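Local coordinates for protein Endonuclease/exonuclease/phosphatase (PDB 4RUW) that is of unknown function but belongs to the endonuclease/exonuclease/phosphatase family, joining a DNase I-like domain to an Ig-like domain and carrying a bound zinc ion, at residues R57-N62 and A82-E87; F304-G309 and M326-G331; W239-P244 and R369-D374; V164-E169 and R218-H223. All coordinates share one frame; numbering follows the deposited sequence.

Contact 1 of 4, residues R57-N62 and A82-E87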
# COMPACT_ATOMS: atom_id res chain seq x y z
N ARG A 57 6.66 3.78 -12.72
CA ARG A 57 6.78 4.55 -11.50
C ARG A 57 5.38 4.91 -11.01
O ARG A 57 4.61 5.55 -11.73
CB ARG A 57 7.64 5.80 -11.70
CG ARG A 57 7.71 6.68 -10.46
CD ARG A 57 8.73 7.81 -10.60
NE ARG A 57 10.06 7.33 -10.25
CZ ARG A 57 11.08 8.10 -9.88
NH1 ARG A 57 10.94 9.42 -9.81
NH2 ARG A 57 12.24 7.55 -9.57
N VAL A 58 5.08 4.48 -9.80
CA VAL A 58 3.77 4.67 -9.19
C VAL A 58 3.95 5.50 -7.94
O VAL A 58 4.77 5.16 -7.08
CB VAL A 58 3.13 3.32 -8.80
CG1 VAL A 58 1.79 3.54 -8.08
CG2 VAL A 58 2.94 2.47 -10.03
N MSE A 59 3.17 6.56 -7.83
CA MSE A 59 3.22 7.43 -6.67
C MSE A 59 1.87 7.43 -5.97
O MSE A 59 0.83 7.36 -6.63
CB MSE A 59 3.58 8.83 -7.13
CG MSE A 59 3.61 9.89 -6.03
SE MSE A 59 4.21 11.63 -6.65
CE MSE A 59 4.41 12.47 -4.90
N THR A 60 1.89 7.50 -4.65
CA THR A 60 0.67 7.75 -3.89
C THR A 60 0.89 8.90 -2.91
O THR A 60 1.98 9.02 -2.34
CB THR A 60 0.14 6.48 -3.16
OG1 THR A 60 -1.17 6.73 -2.62
CG2 THR A 60 1.06 6.05 -2.03
N TRP A 61 -0.13 9.72 -2.72
CA TRP A 61 0.03 10.88 -1.85
C TRP A 61 -1.30 11.35 -1.30
O TRP A 61 -2.22 11.66 -2.06
CB TRP A 61 0.66 12.03 -2.63
CG TRP A 61 1.29 13.12 -1.81
CD1 TRP A 61 1.50 13.14 -0.46
CD2 TRP A 61 1.81 14.36 -2.31
NE1 TRP A 61 2.12 14.32 -0.09
CE2 TRP A 61 2.32 15.08 -1.22
CE3 TRP A 61 1.89 14.93 -3.59
CZ2 TRP A 61 2.91 16.34 -1.36
CZ3 TRP A 61 2.47 16.17 -3.72
CH2 TRP A 61 2.97 16.86 -2.61
N ASN A 62 -1.39 11.45 0.02
CA ASN A 62 -2.49 12.12 0.67
C ASN A 62 -2.12 13.60 0.71
O ASN A 62 -1.18 13.98 1.40
CB ASN A 62 -2.69 11.56 2.07
CG ASN A 62 -3.82 12.24 2.83
OD1 ASN A 62 -4.09 13.42 2.64
ND2 ASN A 62 -4.47 11.48 3.72
N ALA A 82 3.79 20.74 -8.38
CA ALA A 82 5.23 20.85 -8.61
C ALA A 82 5.97 19.61 -8.10
O ALA A 82 6.93 19.16 -8.71
CB ALA A 82 5.80 22.11 -7.97
N VAL A 83 5.50 19.04 -6.99
CA VAL A 83 6.10 17.81 -6.47
C VAL A 83 5.83 16.64 -7.42
O VAL A 83 6.74 15.89 -7.77
CB VAL A 83 5.60 17.48 -5.06
CG1 VAL A 83 6.00 16.07 -4.66
CG2 VAL A 83 6.13 18.50 -4.05
N ILE A 84 4.58 16.50 -7.85
CA ILE A 84 4.24 15.45 -8.82
C ILE A 84 5.08 15.59 -10.09
O ILE A 84 5.63 14.61 -10.58
CB ILE A 84 2.73 15.44 -9.13
CG1 ILE A 84 1.92 15.14 -7.86
CG2 ILE A 84 2.43 14.44 -10.24
CD1 ILE A 84 0.43 15.39 -7.99
N ARG A 85 5.19 16.81 -10.61
CA ARG A 85 5.96 17.07 -11.82
C ARG A 85 7.42 16.64 -11.65
O ARG A 85 8.00 16.02 -12.55
CB ARG A 85 5.89 18.57 -12.13
CG ARG A 85 6.50 19.01 -13.44
CD ARG A 85 6.30 20.53 -13.65
NE ARG A 85 4.88 20.91 -13.63
CZ ARG A 85 4.32 21.70 -12.71
NH1 ARG A 85 5.04 22.23 -11.74
NH2 ARG A 85 3.01 21.95 -12.78
N ALA A 86 8.00 16.95 -10.50
CA ALA A 86 9.40 16.63 -10.24
C ALA A 86 9.61 15.12 -10.12
O ALA A 86 10.62 14.60 -10.57
CB ALA A 86 9.87 17.33 -8.98
N GLU A 87 8.66 14.42 -9.51
CA GLU A 87 8.77 12.98 -9.32
C GLU A 87 8.46 12.22 -10.61
O GLU A 87 8.90 11.09 -10.81
CB GLU A 87 7.86 12.52 -8.19
CG GLU A 87 8.20 13.10 -6.82
CD GLU A 87 9.50 12.56 -6.22
OE1 GLU A 87 10.14 11.68 -6.84
OE2 GLU A 87 9.86 13.00 -5.11

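Contact 2 of 4, residues F304-G309 and M326-G331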
# COMPACT_ATOMS: atom_id res chain seq x y z
N PHE A 304 4.89 -8.07 -10.73
CA PHE A 304 5.82 -6.96 -10.56
C PHE A 304 7.03 -7.33 -9.71
O PHE A 304 6.92 -8.04 -8.72
CB PHE A 304 5.12 -5.78 -9.90
CG PHE A 304 4.23 -5.00 -10.81
CD1 PHE A 304 4.77 -4.12 -11.74
CD2 PHE A 304 2.86 -5.14 -10.74
CE1 PHE A 304 3.97 -3.40 -12.58
CE2 PHE A 304 2.04 -4.41 -11.58
CZ PHE A 304 2.60 -3.54 -12.50
N ASP A 305 8.19 -6.81 -10.12
CA ASP A 305 9.36 -6.74 -9.26
C ASP A 305 9.47 -5.31 -8.76
O ASP A 305 9.04 -4.37 -9.42
CB ASP A 305 10.63 -7.06 -10.04
CG ASP A 305 10.73 -8.51 -10.40
OD1 ASP A 305 9.92 -9.31 -9.87
OD2 ASP A 305 11.63 -8.86 -11.19
N VAL A 306 10.08 -5.14 -7.60
CA VAL A 306 10.31 -3.81 -7.05
C VAL A 306 11.77 -3.43 -7.24
O VAL A 306 12.66 -4.17 -6.84
CB VAL A 306 9.94 -3.75 -5.56
CG1 VAL A 306 9.96 -2.30 -5.08
CG2 VAL A 306 8.56 -4.36 -5.33
N VAL A 307 12.00 -2.28 -7.85
CA VAL A 307 13.34 -1.81 -8.17
C VAL A 307 13.89 -0.87 -7.11
O VAL A 307 15.01 -1.04 -6.64
CB VAL A 307 13.37 -1.14 -9.57
CG1 VAL A 307 14.78 -0.65 -9.91
CG2 VAL A 307 12.86 -2.11 -10.64
N ALA A 308 13.09 0.12 -6.72
CA ALA A 308 13.53 1.15 -5.79
C ALA A 308 12.32 1.92 -5.32
O ALA A 308 11.24 1.82 -5.91
CB ALA A 308 14.53 2.09 -6.46
N GLY A 309 12.48 2.72 -4.28
CA GLY A 309 11.43 3.63 -3.90
C GLY A 309 11.94 4.68 -2.95
O GLY A 309 12.98 4.47 -2.30
N MSE A 326 7.38 4.81 -6.00
CA MSE A 326 7.94 3.47 -6.19
C MSE A 326 8.27 3.21 -7.64
O MSE A 326 7.48 3.53 -8.54
CB MSE A 326 6.92 2.41 -5.76
CG MSE A 326 6.45 2.53 -4.31
SE MSE A 326 7.88 2.49 -2.99
CE MSE A 326 8.79 0.88 -3.59
N ASP A 327 9.42 2.59 -7.86
CA ASP A 327 9.83 2.16 -9.19
C ASP A 327 9.67 0.65 -9.26
O ASP A 327 10.33 -0.10 -8.52
CB ASP A 327 11.28 2.56 -9.46
CG ASP A 327 11.44 4.06 -9.68
OD1 ASP A 327 10.64 4.64 -10.45
OD2 ASP A 327 12.34 4.67 -9.08
N LEU A 328 8.76 0.21 -10.13
CA LEU A 328 8.43 -1.20 -10.31
C LEU A 328 8.87 -1.64 -11.70
O LEU A 328 9.13 -0.81 -12.57
CB LEU A 328 6.92 -1.41 -10.16
CG LEU A 328 6.28 -0.80 -8.91
CD1 LEU A 328 4.78 -1.07 -8.90
CD2 LEU A 328 6.94 -1.34 -7.64
N ARG A 329 8.93 -2.95 -11.92
CA ARG A 329 9.26 -3.49 -13.23
C ARG A 329 8.36 -4.69 -13.47
O ARG A 329 8.26 -5.56 -12.62
CB ARG A 329 10.72 -3.91 -13.26
CG ARG A 329 11.18 -4.41 -14.62
CD ARG A 329 12.69 -4.56 -14.64
NE ARG A 329 13.34 -3.27 -14.45
CZ ARG A 329 14.53 -3.11 -13.88
NH1 ARG A 329 15.21 -4.16 -13.44
NH2 ARG A 329 15.05 -1.90 -13.75
N LEU A 330 7.70 -4.73 -14.60
CA LEU A 330 6.78 -5.81 -14.87
C LEU A 330 7.49 -6.96 -15.53
O LEU A 330 8.08 -6.81 -16.57
CB LEU A 330 5.64 -5.32 -15.75
CG LEU A 330 4.49 -6.29 -16.01
CD1 LEU A 330 3.84 -6.69 -14.71
CD2 LEU A 330 3.48 -5.66 -16.96
N GLY A 331 7.42 -8.12 -14.89
CA GLY A 331 7.95 -9.35 -15.46
C GLY A 331 6.93 -10.08 -16.29
O GLY A 331 5.92 -9.54 -16.68

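Contact 3 of 4, residues W239-P244 and R369-D374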
# COMPACT_ATOMS: atom_id res chain seq x y z
N TRP A 239 -0.70 0.78 10.50
CA TRP A 239 0.68 0.33 10.52
C TRP A 239 0.73 -1.12 10.03
O TRP A 239 -0.31 -1.76 9.84
CB TRP A 239 1.23 0.31 11.94
CG TRP A 239 1.30 1.60 12.69
CD1 TRP A 239 0.83 2.83 12.31
CD2 TRP A 239 1.90 1.76 13.97
NE1 TRP A 239 1.11 3.76 13.31
CE2 TRP A 239 1.77 3.12 14.33
CE3 TRP A 239 2.54 0.88 14.85
CZ2 TRP A 239 2.25 3.61 15.54
CZ3 TRP A 239 3.02 1.37 16.04
CH2 TRP A 239 2.87 2.72 16.38
N THR A 240 1.93 -1.66 9.86
CA THR A 240 2.04 -3.07 9.53
C THR A 240 1.89 -3.98 10.75
O THR A 240 1.59 -5.17 10.59
CB THR A 240 3.37 -3.41 8.83
OG1 THR A 240 4.45 -3.01 9.68
CG2 THR A 240 3.47 -2.69 7.49
N THR A 241 2.07 -3.43 11.95
CA THR A 241 1.98 -4.22 13.17
C THR A 241 1.06 -3.52 14.18
O THR A 241 0.85 -2.31 14.11
CB THR A 241 3.35 -4.45 13.84
OG1 THR A 241 3.98 -3.19 14.10
CG2 THR A 241 4.24 -5.32 12.97
N ASP A 242 0.53 -4.30 15.11
CA ASP A 242 -0.41 -3.77 16.10
C ASP A 242 0.19 -2.58 16.85
O ASP A 242 1.34 -2.63 17.29
CB ASP A 242 -0.78 -4.85 17.11
CG ASP A 242 -1.56 -6.00 16.50
OD1 ASP A 242 -2.09 -5.87 15.37
OD2 ASP A 242 -1.65 -7.05 17.17
N VAL A 243 -0.60 -1.52 17.00
CA VAL A 243 -0.15 -0.36 17.75
C VAL A 243 -0.15 -0.73 19.23
O VAL A 243 -1.19 -1.07 19.78
CB VAL A 243 -1.09 0.84 17.50
CG1 VAL A 243 -0.69 2.03 18.36
CG2 VAL A 243 -1.08 1.23 16.03
N PRO A 244 1.02 -0.67 19.89
CA PRO A 244 1.09 -1.19 21.26
C PRO A 244 0.25 -0.40 22.27
O PRO A 244 -0.11 -0.95 23.31
CB PRO A 244 2.58 -1.10 21.61
CG PRO A 244 3.15 -0.12 20.64
CD PRO A 244 2.34 -0.27 19.38
N ARG A 369 6.88 -8.52 13.09
CA ARG A 369 6.86 -8.64 14.54
C ARG A 369 7.89 -7.65 15.07
O ARG A 369 9.00 -7.56 14.54
CB ARG A 369 7.25 -10.08 14.88
CG ARG A 369 7.22 -10.49 16.32
CD ARG A 369 7.48 -12.00 16.37
NE ARG A 369 7.77 -12.47 17.72
CZ ARG A 369 6.95 -13.22 18.44
NH1 ARG A 369 5.77 -13.60 17.94
NH2 ARG A 369 7.30 -13.61 19.66
N GLY A 370 7.50 -6.91 16.11
CA GLY A 370 8.40 -5.97 16.75
C GLY A 370 8.43 -4.62 16.08
O GLY A 370 8.14 -4.49 14.89
N GLN A 371 8.79 -3.60 16.85
CA GLN A 371 8.94 -2.25 16.34
C GLN A 371 10.37 -1.77 16.63
O GLN A 371 11.25 -1.94 15.80
CB GLN A 371 7.85 -1.34 16.92
CG GLN A 371 6.51 -1.55 16.20
CD GLN A 371 5.29 -1.47 17.11
OE1 GLN A 371 5.37 -1.03 18.25
NE2 GLN A 371 4.15 -1.90 16.58
N ALA A 372 10.60 -1.20 17.80
CA ALA A 372 11.93 -0.71 18.14
C ALA A 372 12.88 -1.85 18.53
O ALA A 372 14.09 -1.74 18.32
CB ALA A 372 11.86 0.30 19.27
N ASP A 373 12.33 -2.92 19.07
CA ASP A 373 13.14 -3.95 19.72
C ASP A 373 12.99 -5.33 19.08
O ASP A 373 11.88 -5.82 18.86
CB ASP A 373 12.81 -4.01 21.21
CG ASP A 373 13.09 -2.69 21.92
OD1 ASP A 373 14.23 -2.19 21.82
OD2 ASP A 373 12.18 -2.16 22.58
N ASP A 374 14.13 -5.92 18.76
CA ASP A 374 14.21 -7.24 18.14
C ASP A 374 14.23 -8.31 19.23
O ASP A 374 15.13 -8.34 20.07
CB ASP A 374 15.49 -7.30 17.31
CG ASP A 374 15.65 -8.57 16.51
OD1 ASP A 374 14.88 -9.54 16.71
OD2 ASP A 374 16.57 -8.60 15.67

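Contact 4 of 4, residues V164-E169 and R218-H223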
# COMPACT_ATOMS: atom_id res chain seq x y z
N VAL A 164 -16.34 1.85 -5.64
CA VAL A 164 -16.98 0.89 -4.75
C VAL A 164 -17.04 1.49 -3.35
O VAL A 164 -16.01 1.80 -2.76
CB VAL A 164 -16.20 -0.44 -4.74
CG1 VAL A 164 -16.66 -1.36 -3.64
CG2 VAL A 164 -16.31 -1.12 -6.10
N PRO A 165 -18.25 1.67 -2.81
CA PRO A 165 -18.36 2.26 -1.47
C PRO A 165 -17.81 1.33 -0.39
O PRO A 165 -17.95 0.11 -0.50
CB PRO A 165 -19.87 2.43 -1.29
CG PRO A 165 -20.48 1.39 -2.21
CD PRO A 165 -19.56 1.33 -3.39
N LEU A 166 -17.21 1.90 0.64
CA LEU A 166 -16.68 1.13 1.75
C LEU A 166 -17.41 1.57 3.02
O LEU A 166 -17.55 2.76 3.26
CB LEU A 166 -15.16 1.35 1.86
CG LEU A 166 -14.35 0.97 0.62
CD1 LEU A 166 -12.90 1.39 0.78
CD2 LEU A 166 -14.43 -0.51 0.32
N PRO A 167 -17.86 0.62 3.84
CA PRO A 167 -18.82 0.86 4.93
C PRO A 167 -18.19 1.47 6.18
O PRO A 167 -17.01 1.28 6.42
CB PRO A 167 -19.29 -0.55 5.26
CG PRO A 167 -18.08 -1.38 5.04
CD PRO A 167 -17.45 -0.80 3.80
N ASN A 168 -19.00 2.18 6.97
CA ASN A 168 -18.62 2.57 8.33
C ASN A 168 -19.71 2.17 9.32
O ASN A 168 -20.13 2.94 10.18
CB ASN A 168 -18.36 4.08 8.42
CG ASN A 168 -16.89 4.43 8.23
OD1 ASN A 168 -16.53 5.09 7.26
ND2 ASN A 168 -16.03 4.00 9.16
N GLU A 169 -20.19 0.93 9.19
CA GLU A 169 -21.34 0.48 9.97
C GLU A 169 -21.08 0.39 11.47
O GLU A 169 -21.97 0.64 12.27
CB GLU A 169 -21.86 -0.86 9.41
CG GLU A 169 -23.12 -1.40 10.08
CD GLU A 169 -24.37 -0.55 9.84
OE1 GLU A 169 -24.36 0.35 8.97
OE2 GLU A 169 -25.38 -0.80 10.53
N ARG A 218 -11.47 -5.85 3.68
CA ARG A 218 -12.01 -7.07 3.08
C ARG A 218 -12.56 -6.78 1.70
O ARG A 218 -12.30 -7.50 0.74
CB ARG A 218 -13.14 -7.64 3.93
CG ARG A 218 -12.68 -8.30 5.19
CD ARG A 218 -12.05 -9.66 4.95
NE ARG A 218 -12.28 -10.53 6.10
CZ ARG A 218 -11.53 -11.60 6.40
NH1 ARG A 218 -11.79 -12.32 7.49
NH2 ARG A 218 -10.51 -11.93 5.63
N ILE A 219 -13.37 -5.73 1.61
CA ILE A 219 -14.01 -5.38 0.35
C ILE A 219 -12.96 -4.96 -0.68
O ILE A 219 -12.99 -5.40 -1.83
CB ILE A 219 -15.05 -4.27 0.55
CG1 ILE A 219 -16.22 -4.82 1.36
CG2 ILE A 219 -15.54 -3.74 -0.79
CD1 ILE A 219 -17.08 -3.77 1.98
N VAL A 220 -12.00 -4.14 -0.26
CA VAL A 220 -10.93 -3.73 -1.16
C VAL A 220 -10.19 -4.95 -1.72
O VAL A 220 -10.01 -5.09 -2.94
CB VAL A 220 -9.95 -2.80 -0.45
CG1 VAL A 220 -8.69 -2.59 -1.28
CG2 VAL A 220 -10.62 -1.48 -0.15
N LEU A 221 -9.79 -5.86 -0.84
CA LEU A 221 -9.02 -7.02 -1.27
C LEU A 221 -9.81 -7.93 -2.21
O LEU A 221 -9.25 -8.51 -3.13
CB LEU A 221 -8.49 -7.80 -0.07
CG LEU A 221 -7.43 -7.08 0.76
CD1 LEU A 221 -7.08 -7.91 1.99
CD2 LEU A 221 -6.19 -6.78 -0.07
N ASP A 222 -11.10 -8.04 -1.96
CA ASP A 222 -11.93 -8.89 -2.80
C ASP A 222 -12.09 -8.31 -4.21
O ASP A 222 -12.53 -9.00 -5.12
CB ASP A 222 -13.27 -9.17 -2.12
CG ASP A 222 -13.13 -10.11 -0.92
OD1 ASP A 222 -12.03 -10.68 -0.72
OD2 ASP A 222 -14.11 -10.30 -0.17
N HIS A 223 -11.71 -7.04 -4.38
CA HIS A 223 -11.73 -6.39 -5.69
C HIS A 223 -10.38 -6.40 -6.41
O HIS A 223 -10.28 -5.92 -7.54
CB HIS A 223 -12.24 -4.95 -5.58
CG HIS A 223 -13.72 -4.86 -5.43
ND1 HIS A 223 -14.36 -5.09 -4.22
CD2 HIS A 223 -14.70 -4.60 -6.33
CE1 HIS A 223 -15.67 -4.97 -4.39
NE2 HIS A 223 -15.90 -4.67 -5.66

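Contact 1 of 4, residues R57-N62 and A82-E87
Arg57 NH1 donates to the backbone O of Glu87 at 2.8 Å, tying the first strand of a beta-alpha-beta unit (strand 55-62, helix 77-87, strand 91-98) to the C-terminal end of its helix. The evidence for a sound bond is directional: the N-H...O angle is 157°, NH1 sits in the carbonyl plane on a lone pair, and the oxygen stays within the guanidinium plane. The arginine chain runs out extended and then bends at chi3 (-84°), which turns NE off the line of the chain. NE itself forms a salt bridge with Asp327, on strand 324-330.

The Glu87 carboxylate plays a different part. Its OE1 is 3.8 Å from Arg57 NH1, a long salt bridge in which the oxygen lies well off the guanidinium plane, so charge alone links them. Hydrogen bonds reach the carboxylate from His310 at OE1 and Ser312 at OE2.

The rest of the interface is apolar and buried; strand and helix run nearly antiparallel (161°), their segment axes 10.6 Å apart. Selenomethionine Met59, with CG anti to the backbone N and the chain extended beyond it, reaches across to the helix: its SE lies 4.1 Å from Glu87 CB, and its CE meets Val83 CG1 at 3.9 Å. Trp61 completes the row, and its NE1 bonds to the backbone O of His321. Ile84 CG1 lies at the indole edge, 4.3 Å from CE3, while Val83 CB approaches CZ3 and CH2 obliquely, each at 3.6 Å.

Contact 2 of 4, residues F304-G309 and M326-G331
Arg329 and Val307 meet on an antiparallel strand pair, 304-311 with 324-330, that is interrupted by a classic beta bulge at Val307 and Ala308. Followed from its root, Arg329 first sets CB 3.8 Å from Val307 CG2. CG is anti to the backbone N (chi1 -176°), and the bend at chi3 turns NE off the line of the chain. Val307 CG2 lies over the centre of one guanidinium face, 3.8 Å from CZ, and CG1 is 4.0 Å from NH2. The polar end is held by Asp55, which forms a salt bridge to NE.

The bulge shows in the backbone bonds. Asp305 and Arg329 exchange N-H...O bonds as a regular hydrogen-bonded pair, but Asp327 O takes two donors: Val307 N at 2.8 Å, and Ala308 N at 3.3 Å, a weak bond. Asp327 N returns a bond to Ala308 O, and from there the register is shifted by one residue.

On the other side of the sheet the Phe304 ring is sandwiched. Leu330 CD1 stands over its centre, 3.9 Å from the centroid and 10° off the normal, a CH-pi contact; Leu328 CD1 covers the opposite face nearer the rim. Farther along, beside helix 266-270, the folded selenomethionine Met326 places CE 3.7 Å from Val306 CG1 and SE 3.8 Å from Gly309 CA.

Contact 3 of 4, residues W239-P244 and R369-D374
Two irregular loops, one from the DNase I-like domain and one from the Ig-like domain, dock here across the domain interface, and the side chain of Gln371 makes both hydrogen bonds between segments 239-244 and 369-374. The contact is small, 205 Å² in all, and lies at the surface. Gln371 was modelled in two conformers, so what follows holds for one of them.

In that conformer the amide nitrogen NE2 serves two acceptors of the 239-244 loop. The nearly straight bond goes to Thr241 OG1 (2.8 Å, N-H...O angle 169°). The other, to the backbone O of Asp242, measures 3.0 Å with an angle of 144°, and there the donor sits above the carbonyl plane. Both acceptors lie within a few degrees of the amide plane, so together they would resist rotation of the flat group. Thr241 presents its hydroxyl because OG1 stands between the backbone N and the carbonyl carbon (chi1 56°), while CG2 is turned towards the backbone of Arg369, 4.2 Å from its N.

NE2 also stands at the edge of the Trp239 ring, 3.5 Å from CZ3, with ring and amide planes nearly perpendicular. Trp239 is itself backed by Val243, whose CG2 lies over the centre of one ring face.

The two loops have further anchors: Asn252 accepts a bond from Asp242 N, Ser400 binds Gly370 O, and Thr240 O pairs with Asn368 ND2 as a further link between the domains. Pro244 meets the glutamine tip to tip, its CD 3.3 Å from Gln371 OE1.

Contact 4 of 4, residues V164-E169 and R218-H223
Ile219 carries most of this contact, in which the C-terminal part of helix 207-222 packs against strand 157-166, an outermost strand of one sheet in the DNase I-like fold. The helix is the crossover of a beta-alpha-beta unit linking parallel strands 192-200 and 230-233, and its final turns run at 155° to the strand, with the segment axes 9.4 Å apart.

In the first shell, the isoleucine uses two separate branches. CG2, anti to the backbone N, meets Leu166 CD2 at 3.6 Å and Val164 CG1 at 3.9 Å. The other branch ends in CD1, which reaches Pro167 CD tip to tip at 3.5 Å. Leu166 divides its methyls between two helix residues: while CD2 slides past Ile219, CD1 touches Val220 CG2 at 3.8 Å, the two side chains crossing at about a right angle. Every one of these contacts is carbon to carbon, a purely apolar seam. Beside it, Val164 and His223 meet tip to tip, with CG2 of the valine 3.6 Å from NE2 of the imidazole.

Farther out, polar bonds position the pieces. Gln216, about one turn earlier on the helix, donates to Pro167 O and so ties the loop beyond the strand to the helix. Asn168 bonds to Asp212 and Ser202, extending that attachment.

Behind the histidine contact stands a bond within the helix end that would restrain the ring: His223 ND1 donates to Ile219 O (2.8 Å, N-H...O angle 170°), the oxygen lying in the ring plane although the nitrogen stands above the carbonyl plane.

Overall arrangement
Contact 1 is the buried one, contacts 2 and 4 are partly buried, and contact 3 lies at the surface. Contacts 1 and 2 share a sheet: strands 55-62 and 324-330 are neighbours in it, and the Arg57-Asp327 salt bridge connects them directly. Contact 4 belongs to the other large sheet of the DNase I-like domain, on the opposite side of the chain's centre from contact 2. Contact 3 alone pairs the two domains. Chemistry follows place: backbone bonds dominate within the sheet, carbon packing joins helix to strand in contacts 1 and 4, with an arginine bond added in contact 1, and one amide links the loops between domains. Contact 3 stays about 12 to 13 Å, nearest atoms, from each of the others.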